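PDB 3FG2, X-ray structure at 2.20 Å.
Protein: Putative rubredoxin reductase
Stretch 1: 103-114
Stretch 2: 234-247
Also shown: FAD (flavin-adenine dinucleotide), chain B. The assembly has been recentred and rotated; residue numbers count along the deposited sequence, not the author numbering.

Stretch 1 103-114: VLATGARNRMLD
Stretch 2 234-247: VVGVGVIPNVEIAA

The two stretches lie in one chain and bury 852 Å² between them, both sides summed. At the centre, strand 108-110 runs antiparallel to strand 239-241. Their N-to-C directions differ by 150°, and the axes approach to 4.3 Å.

Stretch 2 enters as strand 234-235. Val235 points toward stretch 1, with chi1 near -3°, between wells; its CG2 lies 4.3 Å from Leu113 CB, an apolar contact. Leu113 is t, p. Water 1 links Val235 O (2.9 Å from the water O) with Asn110 OD1 (3.0 Å).

Gly236 (phi/psi -142/67) makes no contact. Val237 (-101/41, rotamer m) leaves its carbonyl O 3.5 Å from Arg111 CD. That O also lies near the plane of the Arg111 guanidinium, at its edge. The Arg111 side chain is extended, with chi1 to chi3 all t.

Gly238 has phi/psi 101/167. A CB here would jam against the carbonyl O of Val237, so the backbone itself calls for glycine. Gly238 O accepts from Arg111 N at 3.1 Å. Water 3 accepts from Val237 N at 3.0 Å from its O.

Val239 (-121/179, rotamer m) pairs with Asn110 without hydrogen bonds, CA to CA 4.6 Å, and their side chains diverge. Val239 CG2 meets Ala108 CB at 3.9 Å. Asn110 (-62/144) is m and points away.

Ile240 (-137/115; m, t) pairs with Arg109 (-112/168), CA to CA 5.3 Å. Two backbone bonds close this pair: Arg109 N to Ile240 O, 2.9 Å, and Ile240 N to Arg109 O, 2.8 Å. Both side chains lie on the same face of the sheet. Ile240 CG2 lies over one face of the Arg109 guanidinium, 3.8 Å from Arg109 NH2.

Pro241 (-58/136, C-gamma exo) pairs with Ala108 (-138/155), CA to CA 3.9 Å. Having no amide hydrogen, it cannot donate. Ala108 CB sits 3.6 Å from Pro241 CA.

Asn242 (-80/89; chi1 m, chi2 -56°) points toward stretch 1. Its N donates to Gly107 O at 3.0 Å, and its ND2 to Thr106 O at 2.7 Å. Asn242 O accepts from Thr106 OG1 (rotamer p) at 2.9 Å. Asn242 OD1 accepts from Arg109 NH1 at 2.5 Å.

Val243 points away. Glu244 (m, p, chi3 39°) begins helix 244-247 and forms a salt bridge with Arg109 (p, t, t, chi4 -71°): Glu244 OE1 to Arg109 NH1 is 3.0 Å and Glu244 OE2 to Arg109 NH2 3.2 Å. Ile245 CD1 lies 3.5 Å from FAD N6A. Ala246 CB packs on Leu104 CD1 (m, t) at 3.9 Å.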

# COMPACT_ATOMS: atom_id res chain seq x y z
N VAL A 103 -4.31 -18.76 -7.13
CA VAL A 103 -4.25 -17.65 -6.19
C VAL A 103 -3.95 -16.35 -6.93
O VAL A 103 -2.90 -16.20 -7.56
CB VAL A 103 -3.15 -17.89 -5.12
CG1 VAL A 103 -2.95 -16.63 -4.29
CG2 VAL A 103 -3.54 -19.05 -4.22
N LEU A 104 -4.89 -15.41 -6.86
CA LEU A 104 -4.73 -14.11 -7.52
C LEU A 104 -4.15 -13.10 -6.53
O LEU A 104 -4.77 -12.80 -5.51
CB LEU A 104 -6.07 -13.60 -8.05
CG LEU A 104 -6.71 -14.50 -9.11
CD1 LEU A 104 -8.04 -13.92 -9.57
CD2 LEU A 104 -5.74 -14.65 -10.28
N ALA A 105 -2.96 -12.60 -6.85
CA ALA A 105 -2.27 -11.63 -6.02
C ALA A 105 -1.66 -10.61 -6.98
O ALA A 105 -0.46 -10.34 -6.94
CB ALA A 105 -1.18 -12.31 -5.20
N THR A 106 -2.52 -10.08 -7.83
CA THR A 106 -2.15 -9.12 -8.87
C THR A 106 -1.98 -7.69 -8.39
O THR A 106 -1.58 -6.82 -9.17
CB THR A 106 -3.20 -9.13 -9.99
OG1 THR A 106 -4.50 -8.93 -9.43
CG2 THR A 106 -3.18 -10.47 -10.72
N GLY A 107 -2.29 -7.44 -7.12
CA GLY A 107 -2.15 -6.11 -6.58
C GLY A 107 -2.96 -5.06 -7.32
O GLY A 107 -4.04 -5.36 -7.86
N ALA A 108 -2.44 -3.84 -7.35
CA ALA A 108 -3.09 -2.73 -8.02
C ALA A 108 -2.07 -1.89 -8.79
O ALA A 108 -0.89 -1.88 -8.45
CB ALA A 108 -3.81 -1.87 -7.00
N ARG A 109 -2.53 -1.19 -9.82
CA ARG A 109 -1.66 -0.36 -10.66
C ARG A 109 -1.93 1.13 -10.51
O ARG A 109 -2.93 1.55 -9.93
CB ARG A 109 -1.84 -0.75 -12.13
CG ARG A 109 -3.27 -0.57 -12.68
CD ARG A 109 -3.33 -0.96 -14.16
NE ARG A 109 -4.68 -0.85 -14.73
CZ ARG A 109 -5.70 -1.65 -14.43
NH1 ARG A 109 -5.54 -2.65 -13.57
NH2 ARG A 109 -6.88 -1.46 -15.00
N ASN A 110 -1.01 1.94 -11.04
CA ASN A 110 -1.16 3.40 -11.00
C ASN A 110 -2.40 3.84 -11.75
O ASN A 110 -2.76 3.25 -12.76
CB ASN A 110 0.04 4.09 -11.67
CG ASN A 110 1.33 3.96 -10.89
OD1 ASN A 110 1.42 4.41 -9.75
ND2 ASN A 110 2.34 3.36 -11.51
N ARG A 111 -3.06 4.87 -11.25
CA ARG A 111 -4.23 5.42 -11.94
C ARG A 111 -3.64 6.60 -12.72
O ARG A 111 -3.12 7.54 -12.13
CB ARG A 111 -5.26 5.93 -10.94
CG ARG A 111 -6.49 6.51 -11.58
CD ARG A 111 -7.25 7.35 -10.59
NE ARG A 111 -8.50 7.84 -11.13
CZ ARG A 111 -9.17 8.87 -10.62
NH1 ARG A 111 -8.69 9.51 -9.56
NH2 ARG A 111 -10.32 9.25 -11.16
N MET A 112 -3.70 6.54 -14.04
CA MET A 112 -3.13 7.60 -14.87
C MET A 112 -3.73 8.99 -14.67
O MET A 112 -4.94 9.15 -14.54
CB MET A 112 -3.24 7.22 -16.35
CG MET A 112 -2.48 5.95 -16.74
SD MET A 112 -0.69 6.15 -16.72
CE MET A 112 -0.29 5.40 -15.15
N LEU A 113 -2.86 9.99 -14.64
CA LEU A 113 -3.32 11.37 -14.49
C LEU A 113 -4.04 11.69 -15.80
O LEU A 113 -3.43 11.66 -16.87
CB LEU A 113 -2.13 12.31 -14.30
CG LEU A 113 -2.48 13.78 -14.07
CD1 LEU A 113 -3.18 13.93 -12.72
CD2 LEU A 113 -1.21 14.61 -14.11
N ASP A 114 -5.33 11.98 -15.71
CA ASP A 114 -6.16 12.27 -16.88
C ASP A 114 -6.16 13.76 -17.22
O ASP A 114 -7.19 14.43 -17.18
CB ASP A 114 -7.59 11.80 -16.60
CG ASP A 114 -8.44 11.73 -17.85
OD1 ASP A 114 -7.95 12.04 -18.96
OD2 ASP A 114 -9.62 11.36 -17.72
N VAL A 234 5.50 14.42 -10.10
CA VAL A 234 5.34 13.08 -9.55
C VAL A 234 3.86 12.98 -9.18
O VAL A 234 3.35 13.77 -8.39
CB VAL A 234 6.22 12.88 -8.29
CG1 VAL A 234 5.95 11.52 -7.68
CG2 VAL A 234 7.69 13.01 -8.67
N VAL A 235 3.16 12.02 -9.77
CA VAL A 235 1.74 11.90 -9.48
C VAL A 235 1.37 10.65 -8.71
O VAL A 235 1.84 9.54 -9.01
CB VAL A 235 0.87 12.00 -10.77
CG1 VAL A 235 1.74 12.28 -11.98
CG2 VAL A 235 0.05 10.75 -10.97
N GLY A 236 0.53 10.85 -7.70
CA GLY A 236 0.07 9.76 -6.87
C GLY A 236 -1.38 10.04 -6.54
O GLY A 236 -1.72 10.33 -5.39
N VAL A 237 -2.23 9.98 -7.56
CA VAL A 237 -3.65 10.24 -7.37
C VAL A 237 -4.46 8.96 -7.31
O VAL A 237 -5.55 8.87 -7.89
CB VAL A 237 -4.23 11.12 -8.50
CG1 VAL A 237 -3.58 12.49 -8.46
CG2 VAL A 237 -4.03 10.44 -9.85
N GLY A 238 -3.94 7.95 -6.62
CA GLY A 238 -4.68 6.71 -6.50
C GLY A 238 -4.25 5.57 -7.40
O GLY A 238 -3.49 5.75 -8.36
N VAL A 239 -4.76 4.39 -7.09
CA VAL A 239 -4.46 3.18 -7.83
C VAL A 239 -5.74 2.58 -8.38
O VAL A 239 -6.84 3.10 -8.16
CB VAL A 239 -3.81 2.11 -6.93
CG1 VAL A 239 -2.50 2.64 -6.37
CG2 VAL A 239 -4.76 1.75 -5.79
N ILE A 240 -5.59 1.47 -9.10
CA ILE A 240 -6.71 0.74 -9.67
C ILE A 240 -6.42 -0.72 -9.41
O ILE A 240 -5.44 -1.27 -9.93
CB ILE A 240 -6.82 0.92 -11.19
CG1 ILE A 240 -7.05 2.39 -11.54
CG2 ILE A 240 -7.97 0.07 -11.72
CD1 ILE A 240 -7.07 2.63 -13.05
N PRO A 241 -7.24 -1.38 -8.59
CA PRO A 241 -7.00 -2.81 -8.33
C PRO A 241 -7.01 -3.57 -9.66
O PRO A 241 -7.87 -3.33 -10.50
CB PRO A 241 -8.17 -3.20 -7.43
CG PRO A 241 -8.49 -1.92 -6.70
CD PRO A 241 -8.38 -0.88 -7.81
N ASN A 242 -6.06 -4.47 -9.85
CA ASN A 242 -6.00 -5.24 -11.09
C ASN A 242 -7.01 -6.38 -11.05
O ASN A 242 -6.69 -7.49 -10.64
CB ASN A 242 -4.58 -5.78 -11.31
CG ASN A 242 -3.54 -4.67 -11.43
OD1 ASN A 242 -3.66 -3.78 -12.27
ND2 ASN A 242 -2.52 -4.72 -10.58
N VAL A 243 -8.22 -6.10 -11.51
CA VAL A 243 -9.29 -7.09 -11.52
C VAL A 243 -9.72 -7.53 -12.92
O VAL A 243 -10.40 -8.54 -13.07
CB VAL A 243 -10.56 -6.55 -10.82
CG1 VAL A 243 -10.21 -5.99 -9.45
CG2 VAL A 243 -11.19 -5.48 -11.69
N GLU A 244 -9.32 -6.75 -13.92
CA GLU A 244 -9.70 -7.02 -15.31
C GLU A 244 -9.75 -8.50 -15.73
O GLU A 244 -10.81 -9.01 -16.07
CB GLU A 244 -8.77 -6.26 -16.26
CG GLU A 244 -9.00 -4.75 -16.29
CD GLU A 244 -8.80 -4.08 -14.93
OE1 GLU A 244 -7.87 -4.48 -14.18
OE2 GLU A 244 -9.56 -3.13 -14.61
N ILE A 245 -8.60 -9.17 -15.70
CA ILE A 245 -8.54 -10.57 -16.09
C ILE A 245 -9.55 -11.45 -15.35
O ILE A 245 -10.22 -12.28 -15.97
CB ILE A 245 -7.13 -11.13 -15.88
CG1 ILE A 245 -6.15 -10.39 -16.80
CG2 ILE A 245 -7.10 -12.62 -16.16
CD1 ILE A 245 -4.69 -10.73 -16.57
N ALA A 246 -9.67 -11.27 -14.04
CA ALA A 246 -10.61 -12.05 -13.25
C ALA A 246 -12.05 -11.77 -13.67
O ALA A 246 -12.89 -12.68 -13.71
CB ALA A 246 -10.43 -11.73 -11.77
N ALA A 247 -12.34 -10.51 -13.98
CA ALA A 247 -13.67 -10.10 -14.41
C ALA A 247 -13.95 -10.67 -15.79
O ALA A 247 -15.09 -11.01 -16.13
CB ALA A 247 -13.77 -8.58 -14.44
PA FAD B . 2.03 -5.90 -4.98
O1A FAD B . 1.73 -4.68 -5.76
O2A FAD B . 3.09 -5.96 -4.13
O5B FAD B . 2.43 -6.85 -6.12
C5B FAD B . 1.58 -7.16 -7.28
C4B FAD B . 2.53 -7.88 -8.26
O4B FAD B . 1.69 -8.62 -9.22
C3B FAD B . 3.43 -6.97 -9.11
O3B FAD B . 4.78 -7.32 -9.19
C2B FAD B . 2.67 -6.91 -10.41
O2B FAD B . 3.45 -6.49 -11.49
C1B FAD B . 2.25 -8.35 -10.54
N9A FAD B . 1.13 -8.64 -11.44
C8A FAD B . 0.02 -7.86 -11.66
N7A FAD B . -0.82 -8.39 -12.54
C5A FAD B . -0.23 -9.56 -12.93
C6A FAD B . -0.65 -10.61 -13.89
N6A FAD B . -1.76 -10.57 -14.59
N1A FAD B . 0.22 -11.67 -14.01
C2A FAD B . 1.40 -11.75 -13.30
N3A FAD B . 1.85 -10.84 -12.41
C4A FAD B . 1.00 -9.76 -12.25
N1 FAD B . 2.40 -0.64 2.98
C2 FAD B . 2.70 -0.57 4.28
O2 FAD B . 2.08 -1.19 5.09
N3 FAD B . 3.77 0.24 4.77
C4 FAD B . 4.56 0.99 3.92
O4 FAD B . 5.47 1.66 4.38
C4X FAD B . 4.25 0.92 2.50
N5 FAD B . 4.99 1.63 1.62
C5X FAD B . 4.68 1.54 0.27
C6 FAD B . 5.48 2.28 -0.64
C7 FAD B . 5.25 2.24 -2.00
C7M FAD B . 6.14 3.05 -2.93
C8 FAD B . 4.15 1.43 -2.53
C8M FAD B . 3.84 1.34 -4.01
C9 FAD B . 3.35 0.69 -1.64
C9A FAD B . 3.60 0.74 -0.25
N10 FAD B . 2.83 -0.01 0.74
C10 FAD B . 3.13 0.07 2.07
C1' FAD B . 1.71 -0.84 0.22
C2' FAD B . 2.21 -2.30 -0.05
O2' FAD B . 3.31 -2.23 -0.93
C3' FAD B . 1.06 -3.07 -0.66
O3' FAD B . -0.02 -3.14 0.27
C4' FAD B . 1.52 -4.48 -1.01
O4' FAD B . 2.62 -4.44 -1.95
C5' FAD B . 0.35 -5.23 -1.62
O5' FAD B . 0.88 -6.66 -2.00
P FAD B . 0.33 -7.34 -3.23
O1P FAD B . 1.08 -8.70 -3.20
O2P FAD B . -1.06 -7.44 -3.26
O3P FAD B . 0.70 -6.60 -4.43
O HOH W 1 2.64 6.78 -8.46
O HOH W 2 -0.34 5.91 -7.82
O HOH W 3 -1.78 7.94 -9.66